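PDB 1YR2: prolyl oligopeptidase from Novosphingobium capsulatum, which probably cleaves oligopeptides on the carboxyl side of proline, far better than after alanine, as a serine endopeptidase of the S9A family. Local coordinates for residues 39-44 with 79-84; 66-71 with 654-659; 650-655 with 683-688. All coordinates share one frame; numbering follows the deposited sequence.

In the fold
All three contacts lie in the alpha/beta-hydrolase part of the chain, away from the seven-bladed propeller. Interaction 3 is the last strand pair of the central sheet. Interaction 1 packs the N-terminal arm on helix 72-89, and its centre is about 12 Å from that of interaction 3. The two touch directly: Tyr40 OH is hydrogen-bonded to His683 N at 3.0 Å. Interaction 2 shares Thr654 and Ala655 with interaction 3, their centres about 14 Å apart. Interactions 1 and 2 do not touch, their nearest atoms being about 6 Å apart. In alpha/beta hydrolases the loops after strands 649-654 and 683-687 usually carry the catalytic acid and histidine, respectively, so interactions 2 and 3 probably border the active site.

Interaction 1 (39-44 with 79-84)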
loop_
_atom_site.group_PDB
_atom_site.type_symbol
_atom_site.label_atom_id
_atom_site.label_comp_id
_atom_site.label_asym_id
_atom_site.label_seq_id
_atom_site.Cartn_x
_atom_site.Cartn_y
_atom_site.Cartn_z
ATOM N N PRO A 39 -38.997 0.719 -14.755
ATOM C CA PRO A 39 -38.321 -0.160 -15.718
ATOM C C PRO A 39 -36.921 0.357 -16.132
ATOM O O PRO A 39 -36.656 1.570 -16.228
ATOM C CB PRO A 39 -39.290 -0.231 -16.906
ATOM C CG PRO A 39 -40.356 0.806 -16.646
ATOM C CD PRO A 39 -40.199 1.390 -15.298
ATOM N N TYR A 40 -36.000 -0.583 -16.341
ATOM C CA TYR A 40 -34.656 -0.222 -16.733
ATOM C C TYR A 40 -34.641 0.557 -18.053
ATOM O O TYR A 40 -35.485 0.294 -18.912
ATOM C CB TYR A 40 -33.861 -1.495 -16.922
ATOM C CG TYR A 40 -33.580 -2.236 -15.648
ATOM C CD1 TYR A 40 -32.985 -1.585 -14.579
ATOM C CD2 TYR A 40 -33.914 -3.574 -15.501
ATOM C CE1 TYR A 40 -32.697 -2.236 -13.404
ATOM C CE2 TYR A 40 -33.610 -4.242 -14.314
ATOM C CZ TYR A 40 -33.006 -3.538 -13.268
ATOM O OH TYR A 40 -32.667 -4.157 -12.070
ATOM N N PRO A 41 -33.649 1.423 -18.269
ATOM C CA PRO A 41 -33.433 1.988 -19.604
ATOM C C PRO A 41 -33.144 0.877 -20.596
ATOM O O PRO A 41 -32.694 -0.202 -20.185
ATOM C CB PRO A 41 -32.219 2.887 -19.423
ATOM C CG PRO A 41 -32.216 3.197 -17.927
ATOM C CD PRO A 41 -32.614 1.880 -17.310
ATOM N N ALA A 42 -33.452 1.115 -21.863
ATOM C CA ALA A 42 -33.288 0.100 -22.874
ATOM C C ALA A 42 -31.805 -0.304 -23.046
ATOM O O ALA A 42 -30.900 0.505 -22.960
ATOM C CB ALA A 42 -33.894 0.586 -24.216
ATOM N N SER A 43 -31.571 -1.579 -23.287
ATOM C CA SER A 43 -30.262 -2.019 -23.763
ATOM C C SER A 43 -30.468 -2.798 -25.062
ATOM O O SER A 43 -30.481 -4.001 -25.033
ATOM C CB SER A 43 -29.590 -2.875 -22.680
ATOM O OG SER A 43 -29.279 -2.038 -21.549
ATOM N N PRO A 44 -30.690 -2.116 -26.189
ATOM C CA PRO A 44 -30.947 -2.817 -27.459
ATOM C C PRO A 44 -29.871 -3.862 -27.802
ATOM O O PRO A 44 -28.694 -3.649 -27.517
ATOM C CB PRO A 44 -30.936 -1.683 -28.499
ATOM C CG PRO A 44 -31.300 -0.428 -27.698
ATOM C CD PRO A 44 -30.674 -0.658 -26.369
ATOM N N GLN A 79 -25.928 8.065 -20.672
ATOM C CA GLN A 79 -26.694 9.158 -20.063
ATOM C C GLN A 79 -27.950 8.628 -19.326
ATOM O O GLN A 79 -28.210 9.029 -18.201
ATOM C CB GLN A 79 -27.079 10.195 -21.153
ATOM C CG GLN A 79 -28.025 11.309 -20.709
ATOM C CD GLN A 79 -28.010 12.516 -21.696
ATOM O OE1 GLN A 79 -26.932 13.075 -21.994
ATOM N NE2 GLN A 79 -29.191 12.913 -22.188
ATOM N N ALA A 80 -28.685 7.723 -19.984
ATOM C CA ALA A 80 -29.887 7.077 -19.440
ATOM C C ALA A 80 -29.593 6.206 -18.206
ATOM O O ALA A 80 -30.289 6.314 -17.198
ATOM C CB ALA A 80 -30.629 6.248 -20.550
ATOM N N GLN A 81 -28.548 5.389 -18.234
ATOM C CA GLN A 81 -28.257 4.517 -17.103
ATOM C C GLN A 81 -27.793 5.356 -15.907
ATOM O O GLN A 81 -28.183 5.113 -14.775
ATOM C CB GLN A 81 -27.151 3.505 -17.449
ATOM C CG GLN A 81 -27.566 2.419 -18.447
ATOM C CD GLN A 81 -28.619 1.441 -17.919
ATOM O OE1 GLN A 81 -28.864 1.379 -16.710
ATOM N NE2 GLN A 81 -29.240 0.668 -18.825
ATOM N N SER A 82 -26.970 6.357 -16.187
ATOM C CA SER A 82 -26.407 7.190 -15.148
ATOM C C SER A 82 -27.507 7.947 -14.431
ATOM O O SER A 82 -27.508 8.026 -13.220
ATOM C CB SER A 82 -25.400 8.175 -15.734
ATOM O OG SER A 82 -24.712 8.788 -14.643
ATOM N N ALA A 83 -28.439 8.508 -15.179
ATOM C CA ALA A 83 -29.533 9.260 -14.579
ATOM C C ALA A 83 -30.476 8.334 -13.811
ATOM O O ALA A 83 -30.935 8.682 -12.704
ATOM C CB ALA A 83 -30.290 10.050 -15.647
ATOM N N TYR A 84 -30.720 7.150 -14.374
ATOM C CA TYR A 84 -31.556 6.128 -13.751
ATOM C C TYR A 84 -30.965 5.699 -12.400
ATOM O O TYR A 84 -31.677 5.546 -11.413
ATOM C CB TYR A 84 -31.661 4.911 -14.673
ATOM C CG TYR A 84 -32.553 3.822 -14.170
ATOM C CD1 TYR A 84 -32.053 2.830 -13.352
ATOM C CD2 TYR A 84 -33.909 3.787 -14.496
ATOM C CE1 TYR A 84 -32.866 1.803 -12.871
ATOM C CE2 TYR A 84 -34.729 2.767 -14.026
ATOM C CZ TYR A 84 -34.204 1.785 -13.223
ATOM O OH TYR A 84 -34.990 0.791 -12.727
#
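Pro41 makes the main apolar contact here. Its CD sits over one face of the Tyr84 ring, toward the rim, as a CH-pi contact, 3.8 Å from the centroid of that ring and 20° off its normal; the two side chains cross obliquely. Tyr84 offers this face because its CG is anti to the backbone N (chi1 -177°). The other end of the proline ring rests on the helix surface, where Pro41 CB meets Ala80 CB at 3.9 Å. Residues 39-42 have polyproline II torsions, so this arm stays extended beside the helix.

Two aromatic side chains meet next to the proline. The Tyr40 and Tyr84 rings cross obliquely, their planes at 52° and their centroids 5.8 Å apart. Tyr40 CD1 touches Tyr84 OH at 3.6 Å.

No hydrogen bond joins the two segments. Gln81 bends at chi2 and lays its amide along Pro41, with NE2 3.8 Å from Pro41 CB. The polar ends find partners nearby: Gln81 NE2 bonds to Gln674 OE1, Ser43 OG to Trp77 NE1, and Tyr84 OH to Pro38 O.

As in other prolyl oligopeptidases, the N-terminal arm packs on the catalytic domain. It runs beside helix 72-89 and also meets helix 664-675 through Tyr40 and Ser43. On another side, Gln81 and Tyr84 pack against Ile685 and Leu684 of strand 683-687.

Interaction 2 (66-71 with 654-659)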
loop_
_atom_site.group_PDB
_atom_site.type_symbol
_atom_site.label_atom_id
_atom_site.label_comp_id
_atom_site.label_asym_id
_atom_site.label_seq_id
_atom_site.Cartn_x
_atom_site.Cartn_y
_atom_site.Cartn_z
ATOM N N ALA A 66 -17.834 0.525 -27.787
ATOM C CA ALA A 66 -17.374 1.727 -28.482
ATOM C C ALA A 66 -17.157 2.878 -27.513
ATOM O O ALA A 66 -17.778 2.944 -26.449
ATOM C CB ALA A 66 -18.331 2.142 -29.579
ATOM N N ASP A 67 -16.222 3.770 -27.883
ATOM C CA ASP A 67 -15.851 4.917 -27.034
ATOM C C ASP A 67 -17.043 5.901 -26.854
ATOM O O ASP A 67 -17.577 6.436 -27.814
ATOM C CB ASP A 67 -14.627 5.613 -27.681
ATOM C CG ASP A 67 -13.874 6.489 -26.734
ATOM O OD1 ASP A 67 -14.469 7.410 -26.128
ATOM O OD2 ASP A 67 -12.648 6.321 -26.533
ATOM N N VAL A 68 -17.418 6.173 -25.609
ATOM C CA VAL A 68 -18.518 7.063 -25.300
ATOM C C VAL A 68 -18.303 8.472 -25.868
ATOM O O VAL A 68 -19.264 9.171 -26.114
ATOM C CB VAL A 68 -18.755 7.157 -23.775
ATOM C CG1 VAL A 68 -17.719 8.038 -23.116
ATOM C CG2 VAL A 68 -20.155 7.633 -23.476
ATOM N N ARG A 69 -17.048 8.874 -26.060
ATOM C CA ARG A 69 -16.761 10.211 -26.587
ATOM C C ARG A 69 -17.025 10.370 -28.084
ATOM O O ARG A 69 -17.133 11.506 -28.567
ATOM C CB ARG A 69 -15.319 10.592 -26.283
ATOM C CG ARG A 69 -15.023 10.654 -24.826
ATOM C CD ARG A 69 -13.568 10.711 -24.514
ATOM N NE ARG A 69 -12.859 9.503 -24.899
ATOM C CZ ARG A 69 -11.555 9.349 -24.789
ATOM N NH1 ARG A 69 -10.793 10.330 -24.319
ATOM N NH2 ARG A 69 -10.996 8.210 -25.156
ATOM N N THR A 70 -17.080 9.260 -28.826
ATOM C CA THR A 70 -17.285 9.331 -30.265
ATOM C C THR A 70 -18.449 8.513 -30.793
ATOM O O THR A 70 -18.681 8.536 -31.983
ATOM C CB THR A 70 -16.006 8.946 -31.026
ATOM O OG1 THR A 70 -15.540 7.674 -30.604
ATOM C CG2 THR A 70 -14.843 9.899 -30.684
ATOM N N ASP A 71 -19.190 7.834 -29.912
ATOM C CA ASP A 71 -20.281 6.965 -30.328
ATOM C C ASP A 71 -21.563 7.425 -29.640
ATOM O O ASP A 71 -21.718 7.287 -28.432
ATOM C CB ASP A 71 -19.982 5.497 -30.011
ATOM C CG ASP A 71 -21.005 4.553 -30.625
ATOM O OD1 ASP A 71 -22.112 4.429 -30.079
ATOM O OD2 ASP A 71 -20.811 3.912 -31.662
ATOM N N THR A 654 -18.091 2.441 -12.466
ATOM C CA THR A 654 -16.967 2.723 -13.371
ATOM C C THR A 654 -17.112 4.165 -13.830
ATOM O O THR A 654 -18.196 4.716 -13.721
ATOM C CB THR A 654 -16.964 1.777 -14.622
ATOM O OG1 THR A 654 -15.970 2.180 -15.566
ATOM C CG2 THR A 654 -18.273 1.909 -15.433
ATOM N N ALA A 655 -16.027 4.773 -14.307
ATOM C CA ALA A 655 -16.132 6.035 -15.044
ATOM C C ALA A 655 -16.481 5.688 -16.482
ATOM O O ALA A 655 -16.431 4.505 -16.864
ATOM C CB ALA A 655 -14.829 6.822 -14.991
ATOM N N ASP A 656 -16.873 6.688 -17.256
ATOM C CA ASP A 656 -17.357 6.463 -18.614
ATOM C C ASP A 656 -16.215 6.275 -19.609
ATOM O O ASP A 656 -16.426 5.720 -20.691
ATOM C CB ASP A 656 -18.318 7.574 -19.067
ATOM C CG ASP A 656 -17.663 8.925 -19.173
ATOM O OD1 ASP A 656 -16.671 9.210 -18.460
ATOM O OD2 ASP A 656 -18.105 9.794 -19.940
ATOM N N THR A 657 -15.023 6.714 -19.211
ATOM C CA THR A 657 -13.757 6.318 -19.840
ATOM C C THR A 657 -12.762 5.834 -18.798
ATOM O O THR A 657 -12.755 6.290 -17.635
ATOM C CB THR A 657 -13.116 7.451 -20.634
ATOM O OG1 THR A 657 -12.869 8.581 -19.779
ATOM C CG2 THR A 657 -14.077 7.945 -21.706
ATOM N N ASP A 658 -11.883 4.929 -19.235
ATOM C CA ASP A 658 -10.938 4.284 -18.334
ATOM C C ASP A 658 -9.910 3.570 -19.201
ATOM O O ASP A 658 -10.256 2.694 -20.014
ATOM C CB ASP A 658 -11.675 3.293 -17.419
ATOM C CG ASP A 658 -10.815 2.756 -16.266
ATOM O OD1 ASP A 658 -9.606 2.370 -16.472
ATOM O OD2 ASP A 658 -11.306 2.640 -15.113
ATOM N N ASP A 659 -8.651 3.963 -19.041
ATOM C CA ASP A 659 -7.563 3.387 -19.847
ATOM C C ASP A 659 -7.123 2.011 -19.407
ATOM O O ASP A 659 -6.476 1.296 -20.169
ATOM C CB ASP A 659 -6.349 4.283 -19.799
ATOM C CG ASP A 659 -6.587 5.586 -20.515
ATOM O OD1 ASP A 659 -7.251 5.583 -21.574
ATOM O OD2 ASP A 659 -6.173 6.660 -20.064
HETATM O O HOH W 1 -16.577 4.547 -23.112
#
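An Asx turn at Asp67 shapes the loop 66-71, which leads into helix 72-89 and meets the loop after strand 649-654 of the alpha/beta-hydrolase sheet. In this fold the latter loop usually carries the catalytic acid.

The tight part is centred on Val68. Its CG1 sits between the backbone N and the carbonyl carbon (chi1 77°) and points at Asp656. There it touches Asp656 OD2 at 3.6 Å and lies equally close to the carbonyl oxygen of that residue. Thr657 CG2 adds a methyl contact, 3.9 Å from Val68 CG1. Val74, Ala75 and Val78 of helix 72-89 also pack on the Val68 side chain.

The rest is looser. No direct hydrogen bond crosses between the loops. One water links them, accepting from Val68 N and donating to Asp656 O at 2.7 Å. Arg69 is exposed and adds only a small contact: Thr657 CG2 lies over one face of its guanidinium, 3.8 Å from Arg69 NE.

Asp67 holds this guanidinium side-on in a salt bridge. Arg69 NE reaches Asp67 OD1 and Arg69 NH2 reaches Asp67 OD2, both on syn lone pairs and close to the guanidinium plane. The anti lone pair of Asp67 OD1 takes the backbone N of Arg69 at 3.0 Å, the bond that closes the Asx turn.

Interaction 3 (650-655 with 683-688); sequences ILVTTA and HLIRIE
Val652 lays its CG1 against Ile685 CG1 at 4.0 Å, and the CD1 end of the isoleucine goes on to Thr654 CG2. Both branches, Val652 CG1 and Ile685 CG1, are anti to their own backbone N. The two strands are parallel neighbours at one edge of the alpha/beta-hydrolase sheet, 683-687 being the outermost strand. With helix 664-675 between them in sequence they form a beta-alpha-beta crossover. That helix packs on this face, touching Val652 and Ile685. Ile650 and His683 belong to the same face, where Ile650 CG1 meets His683 CD2.

The opposite face carries Leu651, Thr653, Leu684 and Arg686. Leu651 CD1 reaches across to Leu684 CB at 3.9 Å and also touches Arg686 CB. Helix 699-717 packs here on Leu651 and Thr653.

Five backbone hydrogen bonds join the two segments, with the N-H and C=O groups of Val652 and Thr654 and the C=O of Ile650 all turned to the partner strand. The shortest is Arg686 N to Val652 O at 2.7 Å, nearly along the C=O axis. The last bond between the two segments is Glu688 N to Thr654 O at 3.0 Å, and Asp656 N continues the pairing to Glu688 O. The strand axes are inclined by 22°.

Arg686 extends its chain from CG to NE away from the strand pair. Its NE forms a salt bridge with Asp708 OD2 on helix 699-717. A second salt bridge runs to Glu688: Arg686 NH1 lies 3.1 Å from Glu688 OE2 and meets it from above the carboxylate plane.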
loop_
_atom_site.group_PDB
_atom_site.type_symbol
_atom_site.label_atom_id
_atom_site.label_comp_id
_atom_site.label_asym_id
_atom_site.label_seq_id
_atom_site.Cartn_x
_atom_site.Cartn_y
_atom_site.Cartn_z
ATOM N N ILE A 650 -27.058 -5.363 -7.065
ATOM C CA ILE A 650 -25.750 -5.168 -7.632
ATOM C C ILE A 650 -25.607 -3.744 -8.097
ATOM O O ILE A 650 -26.503 -3.230 -8.781
ATOM C CB ILE A 650 -25.509 -6.111 -8.847
ATOM C CG1 ILE A 650 -25.597 -7.580 -8.448
ATOM C CG2 ILE A 650 -24.154 -5.825 -9.494
ATOM C CD1 ILE A 650 -25.587 -8.556 -9.621
ATOM N N LEU A 651 -24.523 -3.091 -7.678
ATOM C CA LEU A 651 -24.213 -1.734 -8.122
ATOM C C LEU A 651 -22.830 -1.819 -8.738
ATOM O O LEU A 651 -21.790 -1.845 -8.033
ATOM C CB LEU A 651 -24.245 -0.748 -6.951
ATOM C CG LEU A 651 -23.997 0.732 -7.230
ATOM C CD1 LEU A 651 -25.031 1.237 -8.198
ATOM C CD2 LEU A 651 -23.985 1.503 -5.919
ATOM N N VAL A 652 -22.828 -1.882 -10.059
ATOM C CA VAL A 652 -21.623 -1.817 -10.861
ATOM C C VAL A 652 -21.098 -0.361 -10.883
ATOM O O VAL A 652 -21.875 0.590 -11.036
ATOM C CB VAL A 652 -21.920 -2.301 -12.275
ATOM C CG1 VAL A 652 -20.673 -2.282 -13.147
ATOM C CG2 VAL A 652 -22.663 -3.664 -12.230
ATOM N N THR A 653 -19.807 -0.150 -10.695
ATOM C CA THR A 653 -19.278 1.242 -10.770
ATOM C C THR A 653 -18.126 1.344 -11.719
ATOM O O THR A 653 -17.270 0.437 -11.793
ATOM C CB THR A 653 -18.826 1.776 -9.391
ATOM O OG1 THR A 653 -17.771 0.943 -8.918
ATOM C CG2 THR A 653 -19.917 1.672 -8.331
ATOM N N THR A 654 -18.091 2.441 -12.466
ATOM C CA THR A 654 -16.967 2.723 -13.371
ATOM C C THR A 654 -17.112 4.165 -13.830
ATOM O O THR A 654 -18.196 4.716 -13.721
ATOM C CB THR A 654 -16.964 1.777 -14.622
ATOM O OG1 THR A 654 -15.970 2.180 -15.566
ATOM C CG2 THR A 654 -18.273 1.909 -15.433
ATOM N N ALA A 655 -16.027 4.773 -14.307
ATOM C CA ALA A 655 -16.132 6.035 -15.044
ATOM C C ALA A 655 -16.481 5.688 -16.482
ATOM O O ALA A 655 -16.431 4.505 -16.864
ATOM C CB ALA A 655 -14.829 6.822 -14.991
ATOM N N HIS A 683 -30.294 -3.927 -10.296
ATOM C CA HIS A 683 -29.048 -4.276 -10.947
ATOM C C HIS A 683 -28.656 -3.053 -11.769
ATOM O O HIS A 683 -29.194 -2.806 -12.865
ATOM C CB HIS A 683 -29.305 -5.513 -11.793
ATOM C CG HIS A 683 -29.766 -6.686 -10.975
ATOM N ND1 HIS A 683 -30.766 -7.548 -11.371
ATOM C CD2 HIS A 683 -29.400 -7.079 -9.728
ATOM C CE1 HIS A 683 -30.950 -8.458 -10.425
ATOM N NE2 HIS A 683 -30.136 -8.197 -9.417
ATOM N N LEU A 684 -27.779 -2.236 -11.174
ATOM C CA LEU A 684 -27.600 -0.862 -11.574
ATOM C C LEU A 684 -26.162 -0.578 -11.889
ATOM O O LEU A 684 -25.295 -1.276 -11.411
ATOM C CB LEU A 684 -27.962 0.114 -10.429
ATOM C CG LEU A 684 -29.388 0.015 -9.880
ATOM C CD1 LEU A 684 -29.581 1.029 -8.717
ATOM C CD2 LEU A 684 -30.395 0.238 -10.951
ATOM N N ILE A 685 -25.928 0.463 -12.694
ATOM C CA ILE A 685 -24.561 0.892 -12.945
ATOM C C ILE A 685 -24.430 2.367 -12.602
ATOM O O ILE A 685 -25.179 3.184 -13.112
ATOM C CB ILE A 685 -24.077 0.560 -14.409
ATOM C CG1 ILE A 685 -22.603 0.929 -14.569
ATOM C CG2 ILE A 685 -24.939 1.317 -15.452
ATOM C CD1 ILE A 685 -22.010 0.579 -15.903
ATOM N N ARG A 686 -23.463 2.698 -11.750
ATOM C CA ARG A 686 -23.160 4.088 -11.407
ATOM C C ARG A 686 -21.966 4.499 -12.243
ATOM O O ARG A 686 -20.883 3.932 -12.107
ATOM C CB ARG A 686 -22.847 4.212 -9.927
ATOM C CG ARG A 686 -22.536 5.626 -9.440
ATOM C CD ARG A 686 -21.941 5.608 -8.053
ATOM N NE ARG A 686 -21.856 6.949 -7.491
ATOM C CZ ARG A 686 -20.909 7.850 -7.792
ATOM N NH1 ARG A 686 -19.929 7.553 -8.629
ATOM N NH2 ARG A 686 -20.921 9.051 -7.224
ATOM N N ILE A 687 -22.176 5.448 -13.124
ATOM C CA ILE A 687 -21.166 5.845 -14.075
ATOM C C ILE A 687 -20.710 7.279 -13.760
ATOM O O ILE A 687 -21.513 8.223 -13.847
ATOM C CB ILE A 687 -21.686 5.747 -15.495
ATOM C CG1 ILE A 687 -22.277 4.360 -15.792
ATOM C CG2 ILE A 687 -20.524 5.984 -16.440
ATOM C CD1 ILE A 687 -23.059 4.265 -17.101
ATOM N N GLU A 688 -19.445 7.422 -13.392
ATOM C CA GLU A 688 -18.850 8.738 -13.015
ATOM C C GLU A 688 -18.249 9.465 -14.214
ATOM O O GLU A 688 -17.828 8.823 -15.194
ATOM C CB GLU A 688 -17.784 8.533 -11.912
ATOM C CG GLU A 688 -17.609 9.751 -10.943
ATOM C CD GLU A 688 -17.332 9.337 -9.477
ATOM O OE1 GLU A 688 -16.495 8.412 -9.249
ATOM O OE2 GLU A 688 -17.941 9.932 -8.532
#